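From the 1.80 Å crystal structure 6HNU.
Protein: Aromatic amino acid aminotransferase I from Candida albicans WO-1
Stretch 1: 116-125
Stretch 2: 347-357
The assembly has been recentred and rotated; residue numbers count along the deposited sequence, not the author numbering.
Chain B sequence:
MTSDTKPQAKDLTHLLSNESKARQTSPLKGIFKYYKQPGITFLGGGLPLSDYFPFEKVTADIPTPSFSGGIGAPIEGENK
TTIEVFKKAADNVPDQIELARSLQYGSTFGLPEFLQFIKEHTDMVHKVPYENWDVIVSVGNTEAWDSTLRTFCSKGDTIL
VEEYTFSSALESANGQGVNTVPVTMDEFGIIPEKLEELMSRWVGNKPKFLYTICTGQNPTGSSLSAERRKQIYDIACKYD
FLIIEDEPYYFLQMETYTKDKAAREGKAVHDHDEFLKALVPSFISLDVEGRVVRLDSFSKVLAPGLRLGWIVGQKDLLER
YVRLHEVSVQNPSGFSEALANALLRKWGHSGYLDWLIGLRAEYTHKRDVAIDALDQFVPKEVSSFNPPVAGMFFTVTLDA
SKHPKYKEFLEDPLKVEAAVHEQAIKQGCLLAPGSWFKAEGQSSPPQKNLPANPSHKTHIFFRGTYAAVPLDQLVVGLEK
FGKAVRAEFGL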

# COMPACT_ATOMS: atom_id res chain seq x y z
N GLN B 116 -1.00 -19.75 -4.39
CA GLN B 116 -0.65 -21.09 -4.89
C GLN B 116 0.25 -20.97 -6.13
O GLN B 116 1.28 -21.67 -6.21
CB GLN B 116 -1.89 -21.91 -5.23
CG GLN B 116 -1.54 -23.29 -5.79
CD GLN B 116 -2.78 -24.07 -6.15
OE1 GLN B 116 -3.56 -23.66 -7.01
NE2 GLN B 116 -2.98 -25.19 -5.47
N PHE B 117 -0.14 -20.15 -7.10
CA PHE B 117 0.63 -20.00 -8.35
C PHE B 117 2.02 -19.46 -8.01
O PHE B 117 3.04 -19.99 -8.48
CB PHE B 117 -0.05 -19.09 -9.35
CG PHE B 117 0.68 -19.08 -10.67
CD1 PHE B 117 1.80 -18.27 -10.85
CD2 PHE B 117 0.24 -19.85 -11.72
CE1 PHE B 117 2.45 -18.24 -12.05
CE2 PHE B 117 0.92 -19.84 -12.93
CZ PHE B 117 2.01 -19.03 -13.09
N ILE B 118 2.07 -18.41 -7.20
CA ILE B 118 3.34 -17.69 -6.95
C ILE B 118 4.24 -18.57 -6.06
O ILE B 118 5.46 -18.57 -6.24
CB ILE B 118 2.98 -16.27 -6.44
CG1 ILE B 118 3.79 -15.19 -7.15
CG2 ILE B 118 3.05 -16.15 -4.94
CD1 ILE B 118 3.68 -15.25 -8.66
N LYS B 119 3.66 -19.40 -5.19
CA LYS B 119 4.46 -20.35 -4.38
C LYS B 119 5.04 -21.44 -5.29
O LYS B 119 6.22 -21.79 -5.13
CB LYS B 119 3.65 -20.89 -3.21
CG LYS B 119 4.47 -21.71 -2.25
CD LYS B 119 3.78 -22.04 -0.92
CE LYS B 119 4.71 -22.74 0.05
NZ LYS B 119 4.09 -22.92 1.39
N GLU B 120 4.26 -21.97 -6.22
CA GLU B 120 4.76 -22.99 -7.17
C GLU B 120 5.90 -22.38 -8.00
O GLU B 120 6.91 -23.04 -8.17
CB GLU B 120 3.66 -23.44 -8.11
CG GLU B 120 2.61 -24.29 -7.41
CD GLU B 120 1.36 -24.62 -8.23
OE1 GLU B 120 1.01 -23.90 -9.21
OE2 GLU B 120 0.70 -25.59 -7.85
N HIS B 121 5.68 -21.18 -8.53
CA HIS B 121 6.72 -20.41 -9.28
C HIS B 121 8.01 -20.34 -8.46
O HIS B 121 9.10 -20.76 -8.98
CB HIS B 121 6.20 -19.05 -9.67
CG HIS B 121 7.28 -18.18 -10.24
ND1 HIS B 121 7.81 -18.40 -11.51
CD2 HIS B 121 7.96 -17.15 -9.69
CE1 HIS B 121 8.78 -17.52 -11.72
NE2 HIS B 121 8.90 -16.74 -10.60
N THR B 122 7.90 -19.86 -7.22
CA THR B 122 9.05 -19.69 -6.29
C THR B 122 9.79 -21.03 -6.12
O THR B 122 11.01 -21.06 -6.27
CB THR B 122 8.58 -19.09 -4.97
OG1 THR B 122 8.07 -17.79 -5.28
CG2 THR B 122 9.68 -18.96 -3.94
N ASP B 123 9.07 -22.13 -5.85
CA ASP B 123 9.74 -23.42 -5.58
C ASP B 123 10.38 -23.99 -6.84
O ASP B 123 11.46 -24.59 -6.74
CB ASP B 123 8.78 -24.41 -4.93
CG ASP B 123 9.48 -25.38 -3.98
OD1 ASP B 123 10.63 -25.09 -3.55
OD2 ASP B 123 8.82 -26.35 -3.60
N MET B 124 9.73 -23.88 -8.01
CA MET B 124 10.24 -24.41 -9.29
C MET B 124 11.58 -23.75 -9.59
O MET B 124 12.48 -24.41 -10.09
CB MET B 124 9.21 -24.04 -10.35
CG MET B 124 9.46 -24.58 -11.70
SD MET B 124 8.30 -23.76 -12.82
CE MET B 124 6.76 -23.76 -11.92
N VAL B 125 11.72 -22.46 -9.30
CA VAL B 125 12.93 -21.66 -9.66
C VAL B 125 13.99 -21.75 -8.55
O VAL B 125 15.17 -21.87 -8.89
CB VAL B 125 12.56 -20.20 -9.96
CG1 VAL B 125 13.81 -19.38 -10.21
CG2 VAL B 125 11.60 -20.07 -11.14
N TRP B 347 -1.96 -18.38 -18.94
CA TRP B 347 -0.65 -18.72 -19.53
C TRP B 347 -0.17 -20.06 -19.00
O TRP B 347 0.51 -20.81 -19.74
CB TRP B 347 0.33 -17.59 -19.23
CG TRP B 347 0.10 -16.31 -19.95
CD1 TRP B 347 -0.84 -15.98 -20.87
CD2 TRP B 347 0.95 -15.17 -19.81
NE1 TRP B 347 -0.65 -14.69 -21.28
CE2 TRP B 347 0.45 -14.17 -20.65
CE3 TRP B 347 2.09 -14.91 -19.05
CZ2 TRP B 347 1.06 -12.91 -20.76
CZ3 TRP B 347 2.68 -13.67 -19.14
CH2 TRP B 347 2.18 -12.69 -20.00
N GLY B 348 -0.51 -20.35 -17.74
CA GLY B 348 0.06 -21.45 -16.96
C GLY B 348 1.53 -21.23 -16.65
O GLY B 348 2.14 -20.25 -17.15
N HIS B 349 2.10 -22.06 -15.81
CA HIS B 349 3.55 -21.98 -15.53
C HIS B 349 4.32 -22.05 -16.85
O HIS B 349 5.37 -21.36 -17.00
CB HIS B 349 3.94 -23.09 -14.57
CG HIS B 349 3.52 -22.75 -13.20
ND1 HIS B 349 4.07 -21.68 -12.52
CD2 HIS B 349 2.57 -23.29 -12.40
CE1 HIS B 349 3.49 -21.58 -11.36
NE2 HIS B 349 2.59 -22.59 -11.24
N SER B 350 3.85 -22.87 -17.79
CA SER B 350 4.57 -23.05 -19.06
C SER B 350 4.63 -21.70 -19.78
O SER B 350 5.69 -21.35 -20.30
CB SER B 350 3.89 -24.12 -19.93
OG SER B 350 4.70 -24.42 -21.05
N GLY B 351 3.49 -21.03 -19.91
CA GLY B 351 3.35 -19.74 -20.60
C GLY B 351 4.13 -18.65 -19.88
O GLY B 351 4.73 -17.83 -20.55
N TYR B 352 4.12 -18.66 -18.55
CA TYR B 352 4.84 -17.61 -17.79
C TYR B 352 6.34 -17.81 -18.08
O TYR B 352 7.06 -16.83 -18.32
CB TYR B 352 4.51 -17.67 -16.29
CG TYR B 352 5.08 -16.53 -15.49
CD1 TYR B 352 4.87 -15.22 -15.88
CD2 TYR B 352 5.77 -16.76 -14.31
CE1 TYR B 352 5.39 -14.16 -15.16
CE2 TYR B 352 6.29 -15.71 -13.57
CZ TYR B 352 6.06 -14.41 -13.98
OH TYR B 352 6.60 -13.35 -13.29
N LEU B 353 6.81 -19.05 -18.05
CA LEU B 353 8.22 -19.32 -18.43
C LEU B 353 8.45 -18.81 -19.86
O LEU B 353 9.52 -18.23 -20.07
CB LEU B 353 8.51 -20.81 -18.29
CG LEU B 353 8.60 -21.33 -16.87
CD1 LEU B 353 8.75 -22.85 -16.88
CD2 LEU B 353 9.76 -20.68 -16.10
N ASP B 354 7.53 -19.04 -20.81
CA ASP B 354 7.73 -18.53 -22.18
C ASP B 354 7.91 -17.01 -22.12
O ASP B 354 8.71 -16.43 -22.92
CB ASP B 354 6.57 -18.89 -23.11
CG ASP B 354 6.36 -20.38 -23.40
OD1 ASP B 354 7.35 -21.11 -23.44
OD2 ASP B 354 5.20 -20.74 -23.68
N TRP B 355 7.10 -16.35 -21.29
CA TRP B 355 7.14 -14.88 -21.17
C TRP B 355 8.52 -14.46 -20.65
O TRP B 355 9.13 -13.51 -21.22
CB TRP B 355 6.01 -14.39 -20.28
CG TRP B 355 6.08 -12.91 -20.09
CD1 TRP B 355 6.67 -12.23 -19.06
CD2 TRP B 355 5.58 -11.94 -20.99
NE1 TRP B 355 6.50 -10.89 -19.24
CE2 TRP B 355 5.86 -10.67 -20.42
CE3 TRP B 355 4.86 -12.00 -22.19
CZ2 TRP B 355 5.45 -9.48 -21.01
CZ3 TRP B 355 4.46 -10.81 -22.78
CH2 TRP B 355 4.75 -9.57 -22.21
N LEU B 356 9.01 -15.12 -19.61
CA LEU B 356 10.33 -14.81 -18.99
C LEU B 356 11.47 -15.11 -19.97
O LEU B 356 12.47 -14.35 -19.98
CB LEU B 356 10.47 -15.60 -17.69
CG LEU B 356 9.36 -15.35 -16.67
CD1 LEU B 356 9.61 -16.21 -15.46
CD2 LEU B 356 9.27 -13.87 -16.28
N ILE B 357 11.31 -16.10 -20.87
CA ILE B 357 12.35 -16.43 -21.88
C ILE B 357 12.35 -15.35 -22.98
O ILE B 357 13.43 -14.94 -23.43
CB ILE B 357 12.10 -17.87 -22.39
CG1 ILE B 357 12.54 -18.87 -21.32
CG2 ILE B 357 12.78 -18.12 -23.73
CD1 ILE B 357 11.89 -20.22 -21.47
O HOH W 1 6.32 -20.41 -13.31

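The two helices cross at -54° with their axes 11.2 Å apart at closest approach, and together they bury 439 Å². At that spacing side chains must bridge the gap, and His349 contributes most, with 119 Å² covered; its ring sits as a knob among Phe117, Glu120, His121 and Met124.

Along stretch 1, Gln116 makes no contact, and Phe117 is the first residue to engage. Its CA-to-CB bond points sideways, but the t rotamer brings the ring nearer, where it forms an offset stack with His349: centroids lie 3.8 Å apart, planes are inclined by only 11°, and Phe117 CZ is 3.4 Å from His349 ND1. A flat ring suits this place because its face covers the imidazole while its edge meets Tyr352, Phe117 CE1 to Tyr352 CD2 being 4.3 Å.

Ile118 and Lys119 point away. One turn on from Gln116, Glu120 points toward stretch 2 and accepts a hydrogen bond from His349, with NE2 of His349 2.9 Å from OE1 of Glu120 and an N-H...O angle of 156°. The carboxylate oxygen lies near the imidazole plane, as a ring N-H donor requires, so both ring faces remain free for packing.

His121 is buried. The edge of Tyr352 meets its face, with planes at 67° and His121 CE1 3.6 Å from Tyr352 CE2. Water 1 links the two histidines, 3.1 Å from His121 ND1 and 2.7 Å from His349 ND1, giving both ring nitrogens a polar partner.

Thr122 and Asp123 take no part. Met124 closes the arrangement: its CE lies 3.8 Å from the His349 ring centroid, 27° off the normal, on the face opposite Phe117. The long, unbranched side chain also places Met124 SD 4.2 Å from Leu353 CD1, adding an apolar contact.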